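Local coordinates for sialyltransferase 0160 (Photobacterium damselae, PDB 4R84), which probably transfers sialic acid from a CMP-activated donor to acceptor sugars, as a glycosyltransferase of the GT-B structural group, at residues K194-T205 / K224-D235. Numbering follows the deposited sequence.
Sequences KNRLNIEFYTNT and KVKISHISLYDD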
loop_
_atom_site.group_PDB
_atom_site.type_symbol
_atom_site.label_atom_id
_atom_site.label_comp_id
_atom_site.label_asym_id
_atom_site.label_seq_id
_atom_site.Cartn_x
_atom_site.Cartn_y
_atom_site.Cartn_z
ATOM N N LYS A 194 16.534 19.128 10.418
ATOM C CA LYS A 194 17.555 18.361 9.694
ATOM C C LYS A 194 18.394 19.231 8.765
ATOM O O LYS A 194 17.922 20.231 8.232
ATOM C CB LYS A 194 16.905 17.234 8.863
ATOM C CG LYS A 194 16.016 16.284 9.644
ATOM C CD LYS A 194 16.798 15.531 10.720
ATOM C CE LYS A 194 15.937 14.450 11.358
ATOM N NZ LYS A 194 16.604 13.806 12.530
ATOM N N ASN A 195 19.641 18.836 8.555
ATOM C CA ASN A 195 20.505 19.527 7.610
ATOM C C ASN A 195 20.015 19.366 6.171
ATOM O O ASN A 195 20.035 20.315 5.374
ATOM C CB ASN A 195 21.940 19.008 7.759
ATOM C CG ASN A 195 22.857 19.500 6.672
ATOM O OD1 ASN A 195 23.171 20.694 6.598
ATOM N ND2 ASN A 195 23.352 18.574 5.856
ATOM N N ARG A 196 19.589 18.148 5.854
ATOM C CA ARG A 196 18.981 17.808 4.562
ATOM C C ARG A 196 17.878 16.795 4.814
ATOM O O ARG A 196 17.925 16.093 5.815
ATOM C CB ARG A 196 20.020 17.218 3.592
ATOM C CG ARG A 196 21.058 18.171 3.058
ATOM C CD ARG A 196 21.883 17.493 1.972
ATOM N NE ARG A 196 22.711 16.394 2.474
ATOM C CZ ARG A 196 22.892 15.236 1.834
ATOM N NH1 ARG A 196 22.256 14.999 0.692
ATOM N NH2 ARG A 196 23.673 14.289 2.357
ATOM N N LEU A 197 16.894 16.700 3.923
ATOM C CA LEU A 197 15.837 15.713 4.112
ATOM C C LEU A 197 15.280 15.196 2.788
ATOM O O LEU A 197 14.994 15.983 1.891
ATOM C CB LEU A 197 14.697 16.312 4.954
ATOM C CG LEU A 197 13.522 15.356 5.219
ATOM C CD1 LEU A 197 13.988 14.217 6.139
ATOM C CD2 LEU A 197 12.339 16.124 5.816
ATOM N N ASN A 198 15.151 13.872 2.680
ATOM C CA ASN A 198 14.363 13.245 1.626
ATOM C C ASN A 198 13.006 12.848 2.184
ATOM O O ASN A 198 12.914 12.257 3.261
ATOM C CB ASN A 198 15.059 12.004 1.068
ATOM C CG ASN A 198 16.276 12.345 0.239
ATOM O OD1 ASN A 198 16.287 13.333 -0.496
ATOM N ND2 ASN A 198 17.316 11.541 0.370
ATOM N N ILE A 199 11.953 13.154 1.439
ATOM C CA ILE A 199 10.624 12.723 1.839
ATOM C C ILE A 199 10.082 11.740 0.819
ATOM O O ILE A 199 10.144 11.994 -0.383
ATOM C CB ILE A 199 9.650 13.914 1.981
ATOM C CG1 ILE A 199 10.123 14.877 3.074
ATOM C CG2 ILE A 199 8.221 13.415 2.247
ATOM C CD1 ILE A 199 9.323 16.167 3.139
ATOM N N GLU A 200 9.605 10.598 1.307
ATOM C CA GLU A 200 8.896 9.620 0.480
ATOM C C GLU A 200 7.419 9.673 0.822
ATOM O O GLU A 200 7.069 9.583 2.000
ATOM C CB GLU A 200 9.421 8.213 0.719
ATOM C CG GLU A 200 10.824 7.954 0.189
ATOM C CD GLU A 200 11.378 6.615 0.638
ATOM O OE1 GLU A 200 10.681 5.856 1.347
ATOM O OE2 GLU A 200 12.539 6.322 0.298
ATOM N N PHE A 201 6.553 9.790 -0.193
ATOM C CA PHE A 201 5.110 9.835 0.026
ATOM C C PHE A 201 4.458 8.519 -0.363
ATOM O O PHE A 201 4.882 7.887 -1.325
ATOM C CB PHE A 201 4.458 10.948 -0.791
ATOM C CG PHE A 201 4.739 12.327 -0.283
ATOM C CD1 PHE A 201 4.396 12.693 1.016
ATOM C CD2 PHE A 201 5.266 13.285 -1.135
ATOM C CE1 PHE A 201 4.633 13.990 1.468
ATOM C CE2 PHE A 201 5.496 14.585 -0.687
ATOM C CZ PHE A 201 5.170 14.931 0.617
ATOM N N TYR A 202 3.443 8.121 0.399
ATOM C CA TYR A 202 2.641 6.933 0.103
ATOM C C TYR A 202 1.197 7.282 0.329
ATOM O O TYR A 202 0.819 7.610 1.456
ATOM C CB TYR A 202 3.025 5.762 1.012
ATOM C CG TYR A 202 4.489 5.395 0.969
ATOM C CD1 TYR A 202 5.436 6.135 1.679
ATOM C CD2 TYR A 202 4.919 4.295 0.239
ATOM C CE1 TYR A 202 6.785 5.797 1.645
ATOM C CE2 TYR A 202 6.272 3.941 0.205
ATOM C CZ TYR A 202 7.192 4.706 0.904
ATOM O OH TYR A 202 8.536 4.371 0.883
ATOM N N THR A 203 0.374 7.229 -0.711
ATOM C CA THR A 203 -1.014 7.604 -0.492
ATOM C C THR A 203 -1.916 6.970 -1.537
ATOM O O THR A 203 -1.491 6.109 -2.310
ATOM C CB THR A 203 -1.184 9.143 -0.456
ATOM O OG1 THR A 203 -2.487 9.472 0.047
ATOM C CG2 THR A 203 -0.984 9.781 -1.830
ATOM N N ASN A 204 -3.177 7.382 -1.481
ATOM C CA ASN A 204 -4.286 6.881 -2.279
ATOM C C ASN A 204 -4.321 7.575 -3.637
ATOM O O ASN A 204 -4.267 8.797 -3.708
ATOM C CB ASN A 204 -5.565 7.129 -1.453
ATOM C CG ASN A 204 -6.819 6.611 -2.089
ATOM O OD1 ASN A 204 -7.107 6.888 -3.243
ATOM N ND2 ASN A 204 -7.619 5.898 -1.300
ATOM N N THR A 205 -4.360 6.802 -4.723
ATOM C CA THR A 205 -4.271 7.408 -6.055
ATOM C C THR A 205 -5.409 8.405 -6.321
ATOM O O THR A 205 -5.165 9.508 -6.806
ATOM C CB THR A 205 -4.286 6.339 -7.157
ATOM O OG1 THR A 205 -3.188 5.450 -6.955
ATOM C CG2 THR A 205 -4.167 6.987 -8.529
ATOM N N LYS A 224 16.902 22.238 0.701
ATOM C CA LYS A 224 17.501 21.127 1.439
ATOM C C LYS A 224 16.523 19.950 1.545
ATOM O O LYS A 224 16.907 18.874 2.005
ATOM C CB LYS A 224 17.927 21.558 2.837
ATOM C CG LYS A 224 16.788 21.615 3.834
ATOM C CD LYS A 224 17.245 22.079 5.206
ATOM C CE LYS A 224 16.065 22.183 6.166
ATOM N NZ LYS A 224 16.507 22.522 7.546
ATOM N N VAL A 225 15.275 20.166 1.123
ATOM C CA VAL A 225 14.221 19.134 1.194
ATOM C C VAL A 225 13.892 18.631 -0.204
ATOM O O VAL A 225 13.579 19.422 -1.094
ATOM C CB VAL A 225 12.936 19.682 1.849
ATOM C CG1 VAL A 225 11.848 18.604 1.889
ATOM C CG2 VAL A 225 13.231 20.190 3.245
ATOM N N LYS A 226 13.967 17.323 -0.396
ATOM C CA LYS A 226 13.656 16.736 -1.693
ATOM C C LYS A 226 12.550 15.712 -1.540
ATOM O O LYS A 226 12.607 14.869 -0.647
ATOM C CB LYS A 226 14.891 16.073 -2.306
ATOM C CG LYS A 226 14.662 15.488 -3.701
ATOM C CD LYS A 226 15.971 15.114 -4.383
ATOM C CE LYS A 226 15.748 14.166 -5.562
ATOM N NZ LYS A 226 15.427 12.785 -5.087
ATOM N N ILE A 227 11.561 15.783 -2.421
ATOM C CA ILE A 227 10.563 14.724 -2.518
ATOM C C ILE A 227 11.204 13.635 -3.367
ATOM O O ILE A 227 11.339 13.775 -4.590
ATOM C CB ILE A 227 9.253 15.200 -3.145
ATOM C CG1 ILE A 227 8.762 16.502 -2.496
ATOM C CG2 ILE A 227 8.191 14.103 -3.059
ATOM C CD1 ILE A 227 8.635 16.454 -0.960
ATOM N N SER A 228 11.666 12.574 -2.715
ATOM C CA SER A 228 12.489 11.589 -3.402
ATOM C C SER A 228 11.660 10.501 -4.091
ATOM O O SER A 228 12.138 9.836 -5.000
ATOM C CB SER A 228 13.478 10.950 -2.428
ATOM O OG SER A 228 12.825 10.354 -1.313
ATOM N N HIS A 229 10.440 10.282 -3.627
ATOM C CA HIS A 229 9.603 9.235 -4.214
ATOM C C HIS A 229 8.133 9.391 -3.834
ATOM O O HIS A 229 7.815 9.806 -2.725
ATOM C CB HIS A 229 10.071 7.858 -3.768
ATOM C CG HIS A 229 9.630 6.760 -4.679
ATOM N ND1 HIS A 229 8.463 6.051 -4.482
ATOM C CD2 HIS A 229 10.179 6.273 -5.816
ATOM C CE1 HIS A 229 8.323 5.162 -5.447
ATOM N NE2 HIS A 229 9.348 5.277 -6.271
ATOM N N ILE A 230 7.238 9.020 -4.757
ATOM C CA ILE A 230 5.804 9.031 -4.489
ATOM C C ILE A 230 5.269 7.665 -4.894
ATOM O O ILE A 230 5.562 7.203 -5.988
ATOM C CB ILE A 230 5.081 10.135 -5.285
ATOM C CG1 ILE A 230 5.670 11.501 -4.959
ATOM C CG2 ILE A 230 3.567 10.122 -5.001
ATOM C CD1 ILE A 230 5.051 12.646 -5.771
ATOM N N SER A 231 4.555 6.994 -3.992
ATOM C CA SER A 231 3.914 5.709 -4.327
ATOM C C SER A 231 2.421 5.899 -4.169
ATOM O O SER A 231 1.957 6.226 -3.073
ATOM C CB SER A 231 4.400 4.563 -3.433
ATOM O OG SER A 231 5.785 4.272 -3.624
ATOM N N LEU A 232 1.674 5.670 -5.250
ATOM C CA LEU A 232 0.230 5.861 -5.245
ATOM C C LEU A 232 -0.455 4.516 -5.413
ATOM O O LEU A 232 -0.033 3.705 -6.233
ATOM C CB LEU A 232 -0.186 6.826 -6.364
ATOM C CG LEU A 232 0.511 8.189 -6.314
ATOM C CD1 LEU A 232 0.057 9.058 -7.472
ATOM C CD2 LEU A 232 0.253 8.916 -4.989
ATOM N N TYR A 233 -1.477 4.265 -4.598
ATOM C CA TYR A 233 -2.183 2.985 -4.613
ATOM C C TYR A 233 -3.660 3.179 -4.903
ATOM O O TYR A 233 -4.317 4.006 -4.274
ATOM C CB TYR A 233 -2.038 2.263 -3.265
ATOM C CG TYR A 233 -0.597 2.018 -2.843
ATOM C CD1 TYR A 233 0.159 3.043 -2.271
ATOM C CD2 TYR A 233 -0.002 0.774 -3.005
ATOM C CE1 TYR A 233 1.475 2.830 -1.870
ATOM C CE2 TYR A 233 1.334 0.553 -2.611
ATOM C CZ TYR A 233 2.053 1.586 -2.056
ATOM O OH TYR A 233 3.356 1.380 -1.667
ATOM N N ASP A 234 -4.199 2.406 -5.838
ATOM C CA ASP A 234 -5.655 2.356 -5.998
ATOM C C ASP A 234 -6.318 1.961 -4.701
ATOM O O ASP A 234 -5.801 1.103 -3.997
ATOM C CB ASP A 234 -6.066 1.322 -7.047
ATOM C CG ASP A 234 -5.735 1.737 -8.448
ATOM O OD1 ASP A 234 -5.627 2.950 -8.716
ATOM O OD2 ASP A 234 -5.595 0.823 -9.291
ATOM N N ASP A 235 -7.473 2.536 -4.384
ATOM C CA ASP A 235 -8.173 2.037 -3.199
ATOM C C ASP A 235 -9.259 1.025 -3.537
ATOM O O ASP A 235 -9.769 0.348 -2.654
ATOM C CB ASP A 235 -8.731 3.170 -2.346
ATOM C CG ASP A 235 -9.721 4.026 -3.060
ATOM O OD1 ASP A 235 -9.976 3.796 -4.253
ATOM O OD2 ASP A 235 -10.249 4.947 -2.397
HETATM O O HOH W 1 17.981 16.183 0.261
HETATM O O HOH W 2 13.916 8.035 -0.864
HETATM O O HOH W 3 7.234 6.466 -1.983
HETATM O O HOH W 4 -2.483 3.830 -8.920
#
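F201 meets I227 obliquely through CD2 and CE2: F201 CD2 lies 3.6 Å from I227 CG2, and F201 CE2 is 3.7 Å from I227 CD1. F201 CG stands anti to its carbonyl carbon (chi1 -72°), which sets the ring beside this branched side chain, while I199 CG2, from the same strand, lies above one ring face, offset toward the rim. I227 CD1 also reaches I199 CB, and I199 CD1 meets V225 CG1 at 3.7 Å. I199 and V225 touch L219, and F201 touches I215 and I216, so helix 213-219 packs on this apolar face.

The other face is more polar. Y202 and Y233 run side by side, Y233 OH meeting the Y202 ring at its edge, 3.8 Å from CD2. Y202 OH donates to E200 OE1 from above the carboxylate plane, and a water links E200 OE2 to S228 OG. The register shifts by one between I199 and E200, evidence of a beta bulge; S228 N still bonds I199 O, and F201 N resumes the ladder to H229 O (2.8 Å, N-H...O 170°).

At the C-terminal end, N204 ND2 donates almost straight to D235 OD2 (3.0 Å), with amide and carboxylate planes 85° apart; ND2 also bonds D125. The side chain of D235 is about 8 Å from the bound CMP-3-fluoro-Neu5Ac. Adjacent parallel strands joined through helices 208-211 and 213-219 form a beta-alpha-beta crossover, characteristic of a Rossmann-like domain in a GT-B glycosyltransferase.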